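Local structure of acetolactate synthase isozyme 1 large subunit (Escherichia coli, 6LPI) at residues 464-469 with 533-538. The protein is a thiamine diphosphate-dependent enzyme subunit that also binds FAD and a magnesium ion. Numbering follows the deposited sequence.
Sequences VKIILM and PALIHV
The imidazole of H537 meets L468 at its edge: methyl CD2 of L468 lies near the ring plane, 3.8 Å from CD2 of H537. On the ring's nitrogen side, NE2 hydrogen-bonds ND2 of N470 and ND1 makes a weak hydrogen bond to OD2 of D513, which together should fix the ring's rotation. Chi1 of 171° sets CG of L535 anti to its backbone N, and chi2 of 87° then turns CD1 to 3.7 Å from CG2 of I466 and 4.0 Å from CB of L468; F500 of helix 500-506 covers L468 and L535 on this face. Five backbone hydrogen bonds join the two strands, whose axes run parallel within 16°. They begin with A534 N to V464 O (3.0 Å) and include L468 N to I536 O (2.7 Å). Such parallel pairing of neighbouring inner strands belongs to the alpha/beta fold of the C-terminal thiamine diphosphate-binding domain, and the side chain of M469 lies about 6 Å from the bound thiamine diphosphate. On the opposite face of the sheet, where I467 and V538 pack on L373 of helix 370-378, CD of K465 lies 3.7 Å from CB of A534. The lysine chain bends at chi2 and again at chi4, and its NZ hydrogen-bonds G532 O and forms a salt bridge with D463.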
loop_
_atom_site.group_PDB
_atom_site.type_symbol
_atom_site.label_atom_id
_atom_site.label_comp_id
_atom_site.label_asym_id
_atom_site.label_seq_id
_atom_site.Cartn_x
_atom_site.Cartn_y
_atom_site.Cartn_z
ATOM N N VAL B 464 10.970 4.729 19.123
ATOM C CA VAL B 464 9.588 4.363 18.800
ATOM C C VAL B 464 8.809 4.153 20.094
ATOM O O VAL B 464 9.203 3.360 20.956
ATOM C CB VAL B 464 9.491 3.142 17.843
ATOM C CG1 VAL B 464 10.493 3.247 16.695
ATOM C CG2 VAL B 464 9.605 1.817 18.516
ATOM N N LYS B 465 7.669 4.815 20.190
ATOM C CA LYS B 465 6.828 4.793 21.375
ATOM C C LYS B 465 5.526 4.091 21.026
ATOM O O LYS B 465 4.718 4.625 20.258
ATOM C CB LYS B 465 6.570 6.211 21.873
ATOM C CG LYS B 465 7.823 7.121 21.883
ATOM C CD LYS B 465 8.600 6.923 23.204
ATOM C CE LYS B 465 9.859 7.776 23.349
ATOM N NZ LYS B 465 11.086 7.250 22.757
ATOM N N ILE B 466 5.331 2.888 21.566
ATOM C CA ILE B 466 4.088 2.160 21.326
ATOM C C ILE B 466 3.010 2.696 22.261
ATOM O O ILE B 466 3.174 2.687 23.485
ATOM C CB ILE B 466 4.264 0.646 21.510
ATOM C CG1 ILE B 466 5.278 0.081 20.519
ATOM C CG2 ILE B 466 2.915 -0.049 21.385
ATOM C CD1 ILE B 466 5.935 -1.176 21.003
ATOM N N ILE B 467 1.922 3.190 21.684
ATOM C CA ILE B 467 0.751 3.618 22.438
ATOM C C ILE B 467 -0.291 2.512 22.326
ATOM O O ILE B 467 -1.017 2.412 21.334
ATOM C CB ILE B 467 0.219 4.970 21.959
ATOM C CG1 ILE B 467 1.322 6.029 22.034
ATOM C CG2 ILE B 467 -0.983 5.392 22.769
ATOM C CD1 ILE B 467 1.541 6.768 20.744
ATOM N N LEU B 468 -0.354 1.675 23.354
ATOM C CA LEU B 468 -1.181 0.481 23.339
ATOM C C LEU B 468 -2.534 0.797 23.971
ATOM O O LEU B 468 -2.616 1.100 25.165
ATOM C CB LEU B 468 -0.463 -0.655 24.064
ATOM C CG LEU B 468 -1.270 -1.886 24.483
ATOM C CD1 LEU B 468 -1.758 -2.623 23.256
ATOM C CD2 LEU B 468 -0.397 -2.807 25.301
ATOM N N MET B 469 -3.595 0.761 23.165
ATOM C CA MET B 469 -4.964 0.801 23.682
ATOM C C MET B 469 -5.391 -0.648 23.844
ATOM O O MET B 469 -5.631 -1.346 22.856
ATOM C CB MET B 469 -5.905 1.544 22.737
ATOM C CG MET B 469 -5.348 2.826 22.183
ATOM S SD MET B 469 -6.648 3.942 21.636
ATOM C CE MET B 469 -5.725 4.999 20.506
ATOM N N PRO B 533 13.114 3.031 22.798
ATOM C CA PRO B 533 11.765 2.509 22.559
ATOM C C PRO B 533 10.997 2.368 23.865
ATOM O O PRO B 533 11.556 2.007 24.898
ATOM C CB PRO B 533 12.029 1.160 21.877
ATOM C CG PRO B 533 13.403 0.755 22.387
ATOM C CD PRO B 533 14.164 2.007 22.659
ATOM N N ALA B 534 9.701 2.662 23.812
ATOM C CA ALA B 534 8.843 2.643 24.984
ATOM C C ALA B 534 7.499 2.005 24.661
ATOM O O ALA B 534 7.000 2.094 23.533
ATOM C CB ALA B 534 8.593 4.066 25.514
ATOM N N LEU B 535 6.907 1.378 25.676
ATOM C CA LEU B 535 5.534 0.904 25.614
ATOM C C LEU B 535 4.680 1.666 26.614
ATOM O O LEU B 535 4.986 1.675 27.808
ATOM C CB LEU B 535 5.444 -0.578 25.958
ATOM C CG LEU B 535 3.986 -0.998 26.108
ATOM C CD1 LEU B 535 3.405 -1.403 24.744
ATOM C CD2 LEU B 535 3.780 -2.050 27.199
ATOM N N ILE B 536 3.579 2.241 26.143
ATOM C CA ILE B 536 2.641 2.965 26.993
ATOM C C ILE B 536 1.298 2.255 26.903
ATOM O O ILE B 536 0.728 2.132 25.812
ATOM C CB ILE B 536 2.510 4.435 26.581
ATOM C CG1 ILE B 536 3.835 5.158 26.788
ATOM C CG2 ILE B 536 1.449 5.115 27.424
ATOM C CD1 ILE B 536 4.776 5.059 25.619
ATOM N N HIS B 537 0.784 1.808 28.044
ATOM C CA HIS B 537 -0.376 0.930 28.097
ATOM C C HIS B 537 -1.568 1.651 28.711
ATOM O O HIS B 537 -1.421 2.341 29.725
ATOM C CB HIS B 537 -0.024 -0.341 28.867
ATOM C CG HIS B 537 -1.207 -1.138 29.313
ATOM N ND1 HIS B 537 -2.022 -0.732 30.349
ATOM C CD2 HIS B 537 -1.721 -2.304 28.858
ATOM C CE1 HIS B 537 -2.978 -1.624 30.522
ATOM N NE2 HIS B 537 -2.820 -2.585 29.628
ATOM N N VAL B 538 -2.751 1.476 28.098
ATOM C CA VAL B 538 -3.991 2.114 28.549
ATOM C C VAL B 538 -5.152 1.134 28.471
ATOM O O VAL B 538 -5.457 0.628 27.389
ATOM C CB VAL B 538 -4.332 3.352 27.704
ATOM C CG1 VAL B 538 -5.717 3.876 28.055
ATOM C CG2 VAL B 538 -3.301 4.409 27.902
#